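Local coordinates for protein phosphoribosylaminoimidazole carboxylase, ATPase subunit (PDB 3AX6) that probably catalyses the ATP-dependent carboxylation of 5-aminoimidazole ribonucleotide by bicarbonate, giving N5-carboxyaminoimidazole ribonucleotide in purine biosynthesis, at residues 190-195 against 224-229; 107-113 against 230-235; 1-7 against 24-30; 17-21 against 38-43. Residues are numbered along the deposited sequence.

Of the four contacts, two lie in each of two domains. Contacts 1 and 2 belong to the ATP-grasp domain and share helix 218-235; their centres lie about 13 Å apart, and Ile227 CG2 meets Ile113 CG2 at 4.3 Å. Contacts 3 and 4 belong to the N-terminal preATP-grasp domain, centres about 8 Å apart, and are joined by a hydrogen bond from Val27 N to Asp43 OD2, 2.9 Å. The two pairs do not touch, their centres being about 28 to 33 Å apart. The first pair approaches the nucleotide: Leu108's side chain is about 11 Å from bound ADP, and Val195's about 10 Å from that of Glu177 in the ADP pocket. Contacts 3 and 4 reach the second subunit.

Contact 1. Residues 190-195 against 224-229; sequences IACYPV and AREIAT
In the ATP-grasp domain a helix covers one face of a large antiparallel sheet, and this contact is a sample of that alpha/beta layer: strand 190-195, in extended conformation, packs against helix 224-229. The two axes approach to 8.9 Å with an angle of 139° between their N-to-C directions, and the nearest CA pair is Val195 with Arg225, 6.6 Å apart. Arg225 has the most surface covered. With chi1 m, chi2 t and chi3 p, its side chain bends back over the strand so that the guanidinium lies across the backbone; Tyr193 O and Pro194 N sit over one of its faces, with Arg225 CZ 3.3 Å from Tyr193 O. Arg225 NH2 comes within 2.6 Å of Cys192 O, but the angle is too poor for a hydrogen bond, and that carbonyl accepts one from Thr293 OG1. Cys192, chi1 t, points its thiol at the helix, SG being 3.7 Å from Arg225 NE and 3.8 Å from Thr229 OG1. Next to Arg225, Val195 CB packs on Ala224 CB at 4.3 Å. Thr229, chi1 m, turns its hydroxyl back to its own helix, OG1 donating to Arg225 O at 2.6 Å. Its methyl faces the strand, where Ile190 adopts chi1 p, chi2 t: Thr229 CG2 meets Ile190 CD1 at 3.4 Å.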
loop_
_atom_site.group_PDB
_atom_site.type_symbol
_atom_site.label_atom_id
_atom_site.label_comp_id
_atom_site.label_asym_id
_atom_site.label_seq_id
_atom_site.Cartn_x
_atom_site.Cartn_y
_atom_site.Cartn_z
ATOM N N ILE A 190 -9.375 -15.264 15.428
ATOM C CA ILE A 190 -9.023 -15.766 14.094
ATOM C C ILE A 190 -9.621 -14.876 13.007
ATOM O O ILE A 190 -10.675 -14.278 13.189
ATOM C CB ILE A 190 -9.525 -17.228 13.839
ATOM C CG1 ILE A 190 -11.040 -17.297 14.021
ATOM C CG2 ILE A 190 -8.826 -18.210 14.773
ATOM C CD1 ILE A 190 -11.649 -18.683 13.795
ATOM N N ALA A 191 -8.927 -14.791 11.879
ATOM C CA ALA A 191 -9.363 -13.993 10.741
ATOM C C ALA A 191 -9.130 -14.845 9.498
ATOM O O ALA A 191 -7.995 -15.168 9.166
ATOM C CB ALA A 191 -8.544 -12.707 10.662
ATOM N N CYS A 192 -10.200 -15.215 8.811
ATOM C CA CYS A 192 -10.047 -16.057 7.636
ATOM C C CYS A 192 -10.334 -15.303 6.345
ATOM O O CYS A 192 -11.312 -14.568 6.239
ATOM C CB CYS A 192 -10.960 -17.285 7.751
ATOM S SG CYS A 192 -10.611 -18.582 6.529
ATOM N N TYR A 193 -9.465 -15.504 5.363
ATOM C CA TYR A 193 -9.591 -14.853 4.067
ATOM C C TYR A 193 -10.375 -15.704 3.095
ATOM O O TYR A 193 -10.703 -16.848 3.383
ATOM C CB TYR A 193 -8.198 -14.567 3.492
ATOM C CG TYR A 193 -7.559 -13.335 4.094
ATOM C CD1 TYR A 193 -7.840 -12.062 3.599
ATOM C CD2 TYR A 193 -6.705 -13.437 5.189
ATOM C CE1 TYR A 193 -7.280 -10.925 4.184
ATOM C CE2 TYR A 193 -6.149 -12.314 5.778
ATOM C CZ TYR A 193 -6.437 -11.062 5.275
ATOM O OH TYR A 193 -5.879 -9.960 5.875
ATOM N N PRO A 194 -10.725 -15.137 1.938
ATOM C CA PRO A 194 -11.471 -15.956 0.983
ATOM C C PRO A 194 -10.546 -17.088 0.511
ATOM O O PRO A 194 -9.321 -16.996 0.633
ATOM C CB PRO A 194 -11.788 -14.970 -0.139
ATOM C CG PRO A 194 -11.868 -13.652 0.579
ATOM C CD PRO A 194 -10.699 -13.723 1.521
ATOM N N VAL A 195 -11.127 -18.167 0.005
ATOM C CA VAL A 195 -10.304 -19.246 -0.497
ATOM C C VAL A 195 -10.000 -18.849 -1.939
ATOM O O VAL A 195 -10.860 -18.295 -2.618
ATOM C CB VAL A 195 -11.040 -20.624 -0.420
ATOM C CG1 VAL A 195 -12.496 -20.428 -0.097
ATOM C CG2 VAL A 195 -10.881 -21.385 -1.721
ATOM N N ALA A 224 -13.483 -25.403 2.955
ATOM C CA ALA A 224 -12.068 -25.056 2.807
ATOM C C ALA A 224 -11.630 -24.048 3.873
ATOM O O ALA A 224 -10.523 -24.140 4.407
ATOM C CB ALA A 224 -11.807 -24.481 1.412
ATOM N N ARG A 225 -12.504 -23.087 4.168
ATOM C CA ARG A 225 -12.215 -22.065 5.167
ATOM C C ARG A 225 -12.284 -22.689 6.550
ATOM O O ARG A 225 -11.586 -22.261 7.464
ATOM C CB ARG A 225 -13.206 -20.896 5.051
ATOM C CG ARG A 225 -13.092 -20.125 3.734
ATOM C CD ARG A 225 -14.050 -18.931 3.644
ATOM N NE ARG A 225 -13.731 -17.881 4.612
ATOM C CZ ARG A 225 -13.799 -16.573 4.358
ATOM N NH1 ARG A 225 -14.177 -16.139 3.159
ATOM N NH2 ARG A 225 -13.483 -15.693 5.303
ATOM N N GLU A 226 -13.123 -23.711 6.694
ATOM C CA GLU A 226 -13.264 -24.412 7.964
ATOM C C GLU A 226 -12.019 -25.276 8.212
ATOM O O GLU A 226 -11.463 -25.269 9.312
ATOM C CB GLU A 226 -14.525 -25.290 7.955
ATOM C CG GLU A 226 -15.837 -24.501 7.929
ATOM C CD GLU A 226 -17.087 -25.385 7.866
ATOM O OE1 GLU A 226 -18.205 -24.824 7.868
ATOM O OE2 GLU A 226 -16.959 -26.632 7.815
ATOM N N ILE A 227 -11.584 -26.007 7.190
ATOM C CA ILE A 227 -10.406 -26.857 7.315
ATOM C C ILE A 227 -9.194 -26.004 7.679
ATOM O O ILE A 227 -8.457 -26.312 8.612
ATOM C CB ILE A 227 -10.074 -27.589 5.988
ATOM C CG1 ILE A 227 -11.287 -28.377 5.488
ATOM C CG2 ILE A 227 -8.883 -28.512 6.189
ATOM C CD1 ILE A 227 -11.746 -29.455 6.408
ATOM N N ALA A 228 -8.996 -24.930 6.922
ATOM C CA ALA A 228 -7.869 -24.030 7.130
ATOM C C ALA A 228 -7.859 -23.440 8.525
ATOM O O ALA A 228 -6.822 -23.397 9.182
ATOM C CB ALA A 228 -7.889 -22.912 6.095
ATOM N N THR A 229 -9.016 -22.975 8.970
ATOM C CA THR A 229 -9.130 -22.395 10.297
ATOM C C THR A 229 -8.766 -23.419 11.373
ATOM O O THR A 229 -8.061 -23.104 12.334
ATOM C CB THR A 229 -10.557 -21.884 10.543
ATOM O OG1 THR A 229 -10.865 -20.857 9.586
ATOM C CG2 THR A 229 -10.682 -21.329 11.960
#

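Contact 2. Residues 107-113 against 230-235; sequences FLKKNGI and SVVEAL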
loop_
_atom_site.group_PDB
_atom_site.type_symbol
_atom_site.label_atom_id
_atom_site.label_comp_id
_atom_site.label_asym_id
_atom_site.label_seq_id
_atom_site.Cartn_x
_atom_site.Cartn_y
_atom_site.Cartn_z
ATOM N N PHE A 107 0.997 -34.598 12.557
ATOM C CA PHE A 107 0.290 -33.607 13.364
ATOM C C PHE A 107 -1.143 -33.385 12.907
ATOM O O PHE A 107 -2.072 -33.375 13.716
ATOM C CB PHE A 107 1.029 -32.266 13.340
ATOM C CG PHE A 107 0.234 -31.134 13.916
ATOM C CD1 PHE A 107 -0.516 -30.310 13.092
ATOM C CD2 PHE A 107 0.217 -30.906 15.288
ATOM C CE1 PHE A 107 -1.275 -29.268 13.627
ATOM C CE2 PHE A 107 -0.537 -29.869 15.837
ATOM C CZ PHE A 107 -1.285 -29.047 15.003
ATOM N N LEU A 108 -1.321 -33.185 11.611
ATOM C CA LEU A 108 -2.653 -32.963 11.075
ATOM C C LEU A 108 -3.528 -34.182 11.363
ATOM O O LEU A 108 -4.681 -34.042 11.781
ATOM C CB LEU A 108 -2.572 -32.698 9.570
ATOM C CG LEU A 108 -1.803 -31.425 9.188
ATOM C CD1 LEU A 108 -1.509 -31.401 7.690
ATOM C CD2 LEU A 108 -2.609 -30.212 9.611
ATOM N N LYS A 109 -2.970 -35.372 11.152
ATOM C CA LYS A 109 -3.703 -36.612 11.391
ATOM C C LYS A 109 -4.104 -36.739 12.861
ATOM O O LYS A 109 -5.195 -37.219 13.181
ATOM C CB LYS A 109 -2.855 -37.819 10.987
ATOM C CG LYS A 109 -3.523 -39.155 11.265
ATOM C CD LYS A 109 -2.663 -40.327 10.815
ATOM C CE LYS A 109 -3.336 -41.650 11.152
ATOM N NZ LYS A 109 -4.721 -41.723 10.600
ATOM N N LYS A 110 -3.220 -36.299 13.750
ATOM C CA LYS A 110 -3.488 -36.363 15.178
ATOM C C LYS A 110 -4.597 -35.395 15.590
ATOM O O LYS A 110 -5.217 -35.561 16.643
ATOM C CB LYS A 110 -2.197 -36.086 15.962
ATOM C CG LYS A 110 -2.377 -36.004 17.469
ATOM C CD LYS A 110 -1.062 -36.237 18.209
ATOM C CE LYS A 110 -0.634 -37.705 18.125
ATOM N NZ LYS A 110 0.532 -38.023 19.007
ATOM N N ASN A 111 -4.862 -34.391 14.756
ATOM C CA ASN A 111 -5.919 -33.433 15.073
ATOM C C ASN A 111 -7.176 -33.557 14.215
ATOM O O ASN A 111 -8.023 -32.667 14.227
ATOM C CB ASN A 111 -5.388 -32.002 14.999
ATOM C CG ASN A 111 -4.440 -31.681 16.134
ATOM O OD1 ASN A 111 -3.260 -32.040 16.098
ATOM N ND2 ASN A 111 -4.957 -31.015 17.162
ATOM N N GLY A 112 -7.297 -34.656 13.475
ATOM C CA GLY A 112 -8.478 -34.866 12.653
ATOM C C GLY A 112 -8.594 -34.010 11.405
ATOM O O GLY A 112 -9.661 -33.935 10.797
ATOM N N ILE A 113 -7.502 -33.357 11.027
ATOM C CA ILE A 113 -7.473 -32.510 9.836
ATOM C C ILE A 113 -7.378 -33.413 8.606
ATOM O O ILE A 113 -6.435 -34.183 8.480
ATOM C CB ILE A 113 -6.239 -31.587 9.860
ATOM C CG1 ILE A 113 -6.264 -30.715 11.117
ATOM C CG2 ILE A 113 -6.193 -30.748 8.607
ATOM C CD1 ILE A 113 -7.470 -29.813 11.225
ATOM N N SER A 230 -9.234 -24.650 11.203
ATOM C CA SER A 230 -8.946 -25.701 12.171
ATOM C C SER A 230 -7.449 -26.012 12.238
ATOM O O SER A 230 -6.947 -26.475 13.265
ATOM C CB SER A 230 -9.717 -26.964 11.812
ATOM O OG SER A 230 -9.183 -27.546 10.637
ATOM N N VAL A 231 -6.737 -25.767 11.141
ATOM C CA VAL A 231 -5.294 -26.015 11.108
ATOM C C VAL A 231 -4.559 -25.043 12.033
ATOM O O VAL A 231 -3.787 -25.449 12.901
ATOM C CB VAL A 231 -4.704 -25.849 9.691
ATOM C CG1 VAL A 231 -3.182 -25.858 9.770
ATOM C CG2 VAL A 231 -5.189 -26.965 8.781
ATOM N N VAL A 232 -4.811 -23.755 11.843
ATOM C CA VAL A 232 -4.164 -22.747 12.656
ATOM C C VAL A 232 -4.639 -22.848 14.108
ATOM O O VAL A 232 -3.895 -22.513 15.033
ATOM C CB VAL A 232 -4.423 -21.333 12.078
ATOM C CG1 VAL A 232 -5.908 -21.106 11.905
ATOM C CG2 VAL A 232 -3.825 -20.275 12.990
ATOM N N GLU A 233 -5.864 -23.329 14.311
ATOM C CA GLU A 233 -6.391 -23.479 15.664
ATOM C C GLU A 233 -5.665 -24.615 16.381
ATOM O O GLU A 233 -5.313 -24.494 17.556
ATOM C CB GLU A 233 -7.893 -23.783 15.641
ATOM C CG GLU A 233 -8.801 -22.589 15.369
ATOM C CD GLU A 233 -8.977 -21.674 16.571
ATOM O OE1 GLU A 233 -9.919 -20.854 16.555
ATOM O OE2 GLU A 233 -8.177 -21.764 17.526
ATOM N N ALA A 234 -5.439 -25.716 15.673
ATOM C CA ALA A 234 -4.747 -26.860 16.259
ATOM C C ALA A 234 -3.321 -26.454 16.598
ATOM O O ALA A 234 -2.785 -26.824 17.639
ATOM C CB ALA A 234 -4.741 -28.031 15.283
ATOM N N LEU A 235 -2.706 -25.691 15.708
ATOM C CA LEU A 235 -1.347 -25.223 15.926
ATOM C C LEU A 235 -1.311 -24.159 17.015
ATOM O O LEU A 235 -0.257 -23.916 17.601
ATOM C CB LEU A 235 -0.760 -24.592 14.649
ATOM C CG LEU A 235 -0.142 -25.409 13.513
ATOM C CD1 LEU A 235 0.793 -26.452 14.098
ATOM C CD2 LEU A 235 -1.215 -26.066 12.698
HETATM O O HOH W 1 -10.321 -30.740 10.698
#
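Ala234 is the small residue against which the Phe107 ring fits. The phenylalanine, chi1 t, pushes its ring into the shallow site around Ala234, with Phe107 CZ 3.6 Å from Ala234 CB, while Leu235 borders the ring, Phe107 CE1 to Leu235 CD2 being 3.3 Å. One turn back, the fit is reversed: Val231 CG2 is the bump, facing the notch between Leu108 CD2 at 4.2 Å and Ile113 CG2 at 3.9 Å. Val255 and Ile258 of strand 253-259 pack against this apolar group. Beside it Ile113 CD1 comes very close to Ser230 OG, 2.9 Å, tight for carbon and oxygen; that hydroxyl is hydrogen-bonded to Ile227 O, and a water links Gly112 O, 3.3 Å away, weakly to Ser230 OG at 3.4 Å. Ile113 points toward helix 218-235 of the ATP-grasp domain just after Gly112, whose positive phi makes it the C-prime residue of the Schellman motif ending helix 101-110 (Ile113 N to Leu108 O 3.0 Å; Gly112 N to Lys109 O 3.3 Å, weak).

Contact 3. Residues 1-7 against 24-30; sequences MKKIGII and GFYVIVL
Ile4, Ile6, Val27 and Val29 form the apolar centre of a parallel strand pair in a Rossmann-like beta-alpha-beta unit. Ile4 and Ile6 are both chi1 m, chi2 t; Ile6 CD1 packs on Val27 CG2 at 3.7 Å, facing Thr17 of the connecting helix 11-22. On the other face, Ile7 CG2 meets Leu30 CD2 at 4.2 Å, covered by helix 53-61. Strands 3-7 and 26-30 are extended; their axes approach to 4.6 Å with 22° between N-to-C directions, pairing Lys3 with Tyr26 through Ile7 with Leu30. Five hydrogen bonds of 2.7 to 3.0 Å alternate along them: Tyr26 N to Lys2 O, Ile4 N to Tyr26 O, Ile28 N to Ile4 O, Ile6 N to Ile28 O and Leu30 N to Ile6 O. Outward, Ile4 CD1 makes an off-centre CH-pi contact, 4.2 Å from the Phe25 ring centroid. At the polar edge Tyr26 OH is hydrogen-bonded to Glu44, and Lys3, chi1 m and chi4 m, brings NZ over the Tyr26 ring (chi1 t), a cation-pi interaction 3.5 Å from the centroid.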
loop_
_atom_site.group_PDB
_atom_site.type_symbol
_atom_site.label_atom_id
_atom_site.label_comp_id
_atom_site.label_asym_id
_atom_site.label_seq_id
_atom_site.Cartn_x
_atom_site.Cartn_y
_atom_site.Cartn_z
HETATM N N MSE A 1 8.057 3.401 21.253
HETATM C CA MSE A 1 7.806 2.634 20.000
HETATM C C MSE A 1 8.368 1.215 20.104
HETATM O O MSE A 1 9.574 1.029 20.257
HETATM C CB MSE A 1 8.446 3.367 18.816
HETATM C CG MSE A 1 8.210 2.712 17.466
HETATM SE SE MSE A 1 8.913 3.749 15.983
HETATM C CE MSE A 1 7.368 4.858 15.622
ATOM N N LYS A 2 7.490 0.217 20.032
ATOM C CA LYS A 2 7.910 -1.183 20.109
ATOM C C LYS A 2 8.740 -1.561 18.890
ATOM O O LYS A 2 8.587 -0.976 17.820
ATOM C CB LYS A 2 6.695 -2.111 20.210
ATOM C CG LYS A 2 5.897 -1.949 21.493
ATOM C CD LYS A 2 4.738 -2.937 21.557
ATOM C CE LYS A 2 3.944 -2.791 22.855
ATOM N NZ LYS A 2 2.838 -3.791 22.962
ATOM N N LYS A 3 9.620 -2.542 19.063
ATOM C CA LYS A 3 10.490 -2.992 17.986
ATOM C C LYS A 3 10.139 -4.387 17.490
ATOM O O LYS A 3 9.883 -5.292 18.279
ATOM C CB LYS A 3 11.946 -2.976 18.451
ATOM C CG LYS A 3 12.450 -1.610 18.915
ATOM C CD LYS A 3 13.896 -1.681 19.407
ATOM C CE LYS A 3 14.389 -0.332 19.923
ATOM N NZ LYS A 3 14.449 0.693 18.848
ATOM N N ILE A 4 10.123 -4.547 16.174
ATOM C CA ILE A 4 9.836 -5.836 15.555
ATOM C C ILE A 4 11.069 -6.282 14.777
ATOM O O ILE A 4 11.588 -5.542 13.934
ATOM C CB ILE A 4 8.640 -5.750 14.576
ATOM C CG1 ILE A 4 7.350 -5.446 15.345
ATOM C CG2 ILE A 4 8.503 -7.057 13.805
ATOM C CD1 ILE A 4 6.142 -5.241 14.463
ATOM N N GLY A 5 11.545 -7.485 15.073
ATOM C CA GLY A 5 12.701 -8.013 14.380
ATOM C C GLY A 5 12.220 -8.953 13.289
ATOM O O GLY A 5 11.318 -9.768 13.518
ATOM N N ILE A 6 12.810 -8.838 12.103
ATOM C CA ILE A 6 12.418 -9.684 10.983
ATOM C C ILE A 6 13.612 -10.407 10.372
ATOM O O ILE A 6 14.551 -9.777 9.895
ATOM C CB ILE A 6 11.732 -8.860 9.863
ATOM C CG1 ILE A 6 10.541 -8.088 10.427
ATOM C CG2 ILE A 6 11.256 -9.790 8.751
ATOM C CD1 ILE A 6 9.825 -7.246 9.393
ATOM N N ILE A 7 13.570 -11.735 10.393
ATOM C CA ILE A 7 14.635 -12.551 9.816
ATOM C C ILE A 7 14.246 -12.830 8.367
ATOM O O ILE A 7 13.279 -13.544 8.106
ATOM C CB ILE A 7 14.790 -13.893 10.573
ATOM C CG1 ILE A 7 15.137 -13.617 12.041
ATOM C CG2 ILE A 7 15.870 -14.751 9.910
ATOM C CD1 ILE A 7 15.067 -14.837 12.951
ATOM N N GLY A 24 3.369 2.187 12.969
ATOM C CA GLY A 24 4.140 2.870 13.996
ATOM C C GLY A 24 5.189 2.044 14.723
ATOM O O GLY A 24 5.621 2.407 15.814
ATOM N N PHE A 25 5.616 0.937 14.135
ATOM C CA PHE A 25 6.611 0.114 14.788
ATOM C C PHE A 25 8.018 0.362 14.268
ATOM O O PHE A 25 8.214 0.854 13.158
ATOM C CB PHE A 25 6.248 -1.361 14.623
ATOM C CG PHE A 25 4.985 -1.751 15.324
ATOM C CD1 PHE A 25 4.910 -1.717 16.712
ATOM C CD2 PHE A 25 3.863 -2.140 14.603
ATOM C CE1 PHE A 25 3.732 -2.067 17.370
ATOM C CE2 PHE A 25 2.687 -2.489 15.250
ATOM C CZ PHE A 25 2.621 -2.453 16.639
ATOM N N TYR A 26 8.998 0.019 15.092
ATOM C CA TYR A 26 10.396 0.173 14.731
ATOM C C TYR A 26 10.810 -1.206 14.233
ATOM O O TYR A 26 10.540 -2.201 14.900
ATOM C CB TYR A 26 11.213 0.540 15.969
ATOM C CG TYR A 26 12.648 0.907 15.687
ATOM C CD1 TYR A 26 12.998 2.214 15.360
ATOM C CD2 TYR A 26 13.662 -0.045 15.770
ATOM C CE1 TYR A 26 14.322 2.571 15.133
ATOM C CE2 TYR A 26 14.997 0.303 15.541
ATOM C CZ TYR A 26 15.314 1.614 15.226
ATOM O OH TYR A 26 16.620 1.982 15.028
ATOM N N VAL A 27 11.451 -1.279 13.068
ATOM C CA VAL A 27 11.858 -2.576 12.539
ATOM C C VAL A 27 13.340 -2.757 12.276
ATOM O O VAL A 27 13.999 -1.912 11.670
ATOM C CB VAL A 27 11.121 -2.919 11.232
ATOM C CG1 VAL A 27 11.345 -1.826 10.209
ATOM C CG2 VAL A 27 11.632 -4.248 10.685
ATOM N N ILE A 28 13.850 -3.886 12.742
ATOM C CA ILE A 28 15.239 -4.249 12.557
ATOM C C ILE A 28 15.223 -5.550 11.745
ATOM O O ILE A 28 14.621 -6.546 12.160
ATOM C CB ILE A 28 15.956 -4.406 13.943
ATOM C CG1 ILE A 28 17.062 -5.460 13.869
ATOM C CG2 ILE A 28 14.948 -4.737 15.025
ATOM C CD1 ILE A 28 18.238 -5.062 13.010
ATOM N N VAL A 29 15.856 -5.508 10.570
ATOM C CA VAL A 29 15.930 -6.649 9.649
ATOM C C VAL A 29 17.275 -7.402 9.697
ATOM O O VAL A 29 18.339 -6.795 9.796
ATOM C CB VAL A 29 15.676 -6.182 8.173
ATOM C CG1 VAL A 29 16.055 -7.278 7.193
ATOM C CG2 VAL A 29 14.220 -5.792 7.981
ATOM N N LEU A 30 17.205 -8.728 9.631
ATOM C CA LEU A 30 18.399 -9.562 9.633
ATOM C C LEU A 30 18.425 -10.322 8.315
ATOM O O LEU A 30 17.504 -11.080 8.008
ATOM C CB LEU A 30 18.392 -10.542 10.809
ATOM C CG LEU A 30 19.598 -11.492 10.915
ATOM C CD1 LEU A 30 19.688 -12.038 12.334
ATOM C CD2 LEU A 30 19.480 -12.648 9.899
#

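Contact 4. Residues 17-21 against 38-43; sequences TLEAK and AGQVAD
In this Rossmann-like preATP-grasp domain, helix 11-22, which follows strand 3-7, packs beside the short, weakly bonded helix 37-41, which follows strand 26-31. The second segment begins with Ala38, whose CB lies 3.9 Å from Thr17 OG1, a hydroxyl hydrogen-bonded to Gly13 O. One turn on comes Val41, chi1 m, the residue most covered: its CG2 touches Leu18 CD2 at 3.4 Å, and its carbonyl O approaches Lys21 CD at 3.1 Å and Thr17 CG2 at 3.7 Å. Val41 also packs on Val41 of the second subunit, so it lies at the contact between the two subunits. Ala42 itself is extended, psi -176°; its CA sits 3.7 Å from Thr17 CG2 and is the nearest CA to that of Thr17, at 6.2 Å. Asp43 closes the segment with a salt bridge. Lys21, chi1 m, chi2 t, chi3 p and chi4 p, curls so that NZ reaches Asp43 OD2 at 2.7 Å and, more weakly, OD1 at 2.9 Å; the same OD2 accepts a hydrogen bond from Val27 N.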
loop_
_atom_site.group_PDB
_atom_site.type_symbol
_atom_site.label_atom_id
_atom_site.label_comp_id
_atom_site.label_asym_id
_atom_site.label_seq_id
_atom_site.Cartn_x
_atom_site.Cartn_y
_atom_site.Cartn_z
ATOM N N THR A 17 7.903 -5.284 6.448
ATOM C CA THR A 17 8.585 -4.125 7.006
ATOM C C THR A 17 7.767 -2.844 6.802
ATOM O O THR A 17 7.460 -2.146 7.776
ATOM C CB THR A 17 9.995 -3.937 6.365
ATOM O OG1 THR A 17 10.849 -5.027 6.737
ATOM C CG2 THR A 17 10.619 -2.630 6.825
ATOM N N LEU A 18 7.406 -2.541 5.552
ATOM C CA LEU A 18 6.637 -1.327 5.271
ATOM C C LEU A 18 5.349 -1.273 6.084
ATOM O O LEU A 18 5.071 -0.277 6.740
ATOM C CB LEU A 18 6.301 -1.201 3.779
ATOM C CG LEU A 18 7.360 -0.732 2.772
ATOM C CD1 LEU A 18 8.062 0.535 3.264
ATOM C CD2 LEU A 18 8.368 -1.820 2.572
ATOM N N GLU A 19 4.567 -2.345 6.057
ATOM C CA GLU A 19 3.312 -2.367 6.804
ATOM C C GLU A 19 3.537 -2.202 8.291
ATOM O O GLU A 19 2.715 -1.612 8.983
ATOM C CB GLU A 19 2.546 -3.668 6.545
ATOM C CG GLU A 19 1.830 -3.707 5.209
ATOM C CD GLU A 19 0.859 -2.543 5.038
ATOM O OE1 GLU A 19 0.062 -2.282 5.971
ATOM O OE2 GLU A 19 0.892 -1.889 3.969
ATOM N N ALA A 20 4.654 -2.725 8.782
ATOM C CA ALA A 20 4.964 -2.630 10.199
ATOM C C ALA A 20 5.263 -1.181 10.571
ATOM O O ALA A 20 4.733 -0.656 11.548
ATOM C CB ALA A 20 6.156 -3.529 10.532
ATOM N N LYS A 21 6.111 -0.527 9.785
ATOM C CA LYS A 21 6.442 0.864 10.060
ATOM C C LYS A 21 5.195 1.723 9.916
ATOM O O LYS A 21 5.042 2.722 10.614
ATOM C CB LYS A 21 7.544 1.342 9.119
ATOM C CG LYS A 21 8.840 0.565 9.317
ATOM C CD LYS A 21 9.987 1.100 8.466
ATOM C CE LYS A 21 10.340 2.538 8.844
ATOM N NZ LYS A 21 10.632 2.677 10.289
ATOM N N ALA A 38 14.487 -5.482 2.146
ATOM C CA ALA A 38 13.806 -5.123 3.384
ATOM C C ALA A 38 14.633 -4.180 4.237
ATOM O O ALA A 38 14.106 -3.216 4.790
ATOM C CB ALA A 38 13.468 -6.378 4.175
ATOM N N GLY A 39 15.926 -4.464 4.347
ATOM C CA GLY A 39 16.798 -3.617 5.139
ATOM C C GLY A 39 16.819 -2.174 4.660
ATOM O O GLY A 39 16.934 -1.246 5.461
ATOM N N GLN A 40 16.705 -1.981 3.351
ATOM C CA GLN A 40 16.711 -0.639 2.784
ATOM C C GLN A 40 15.571 0.265 3.277
ATOM O O GLN A 40 15.738 1.484 3.362
ATOM C CB GLN A 40 16.660 -0.720 1.266
ATOM C CG GLN A 40 17.937 -1.218 0.637
ATOM C CD GLN A 40 17.883 -1.156 -0.871
ATOM O OE1 GLN A 40 17.071 -1.835 -1.503
ATOM N NE2 GLN A 40 18.743 -0.334 -1.459
ATOM N N VAL A 41 14.423 -0.327 3.597
ATOM C CA VAL A 41 13.282 0.452 4.063
ATOM C C VAL A 41 12.986 0.249 5.550
ATOM O O VAL A 41 11.998 0.769 6.080
ATOM C CB VAL A 41 12.020 0.135 3.224
ATOM C CG1 VAL A 41 12.284 0.495 1.766
ATOM C CG2 VAL A 41 11.644 -1.342 3.347
ATOM N N ALA A 42 13.856 -0.503 6.218
ATOM C CA ALA A 42 13.716 -0.757 7.645
ATOM C C ALA A 42 14.488 0.336 8.380
ATOM O O ALA A 42 15.015 1.257 7.752
ATOM C CB ALA A 42 14.280 -2.135 7.996
ATOM N N ASP A 43 14.552 0.240 9.702
ATOM C CA ASP A 43 15.271 1.230 10.499
ATOM C C ASP A 43 16.738 0.821 10.643
ATOM O O ASP A 43 17.630 1.662 10.668
ATOM C CB ASP A 43 14.624 1.354 11.879
ATOM C CG ASP A 43 13.219 1.909 11.812
ATOM O OD1 ASP A 43 13.069 3.151 11.845
ATOM O OD2 ASP A 43 12.268 1.101 11.710
#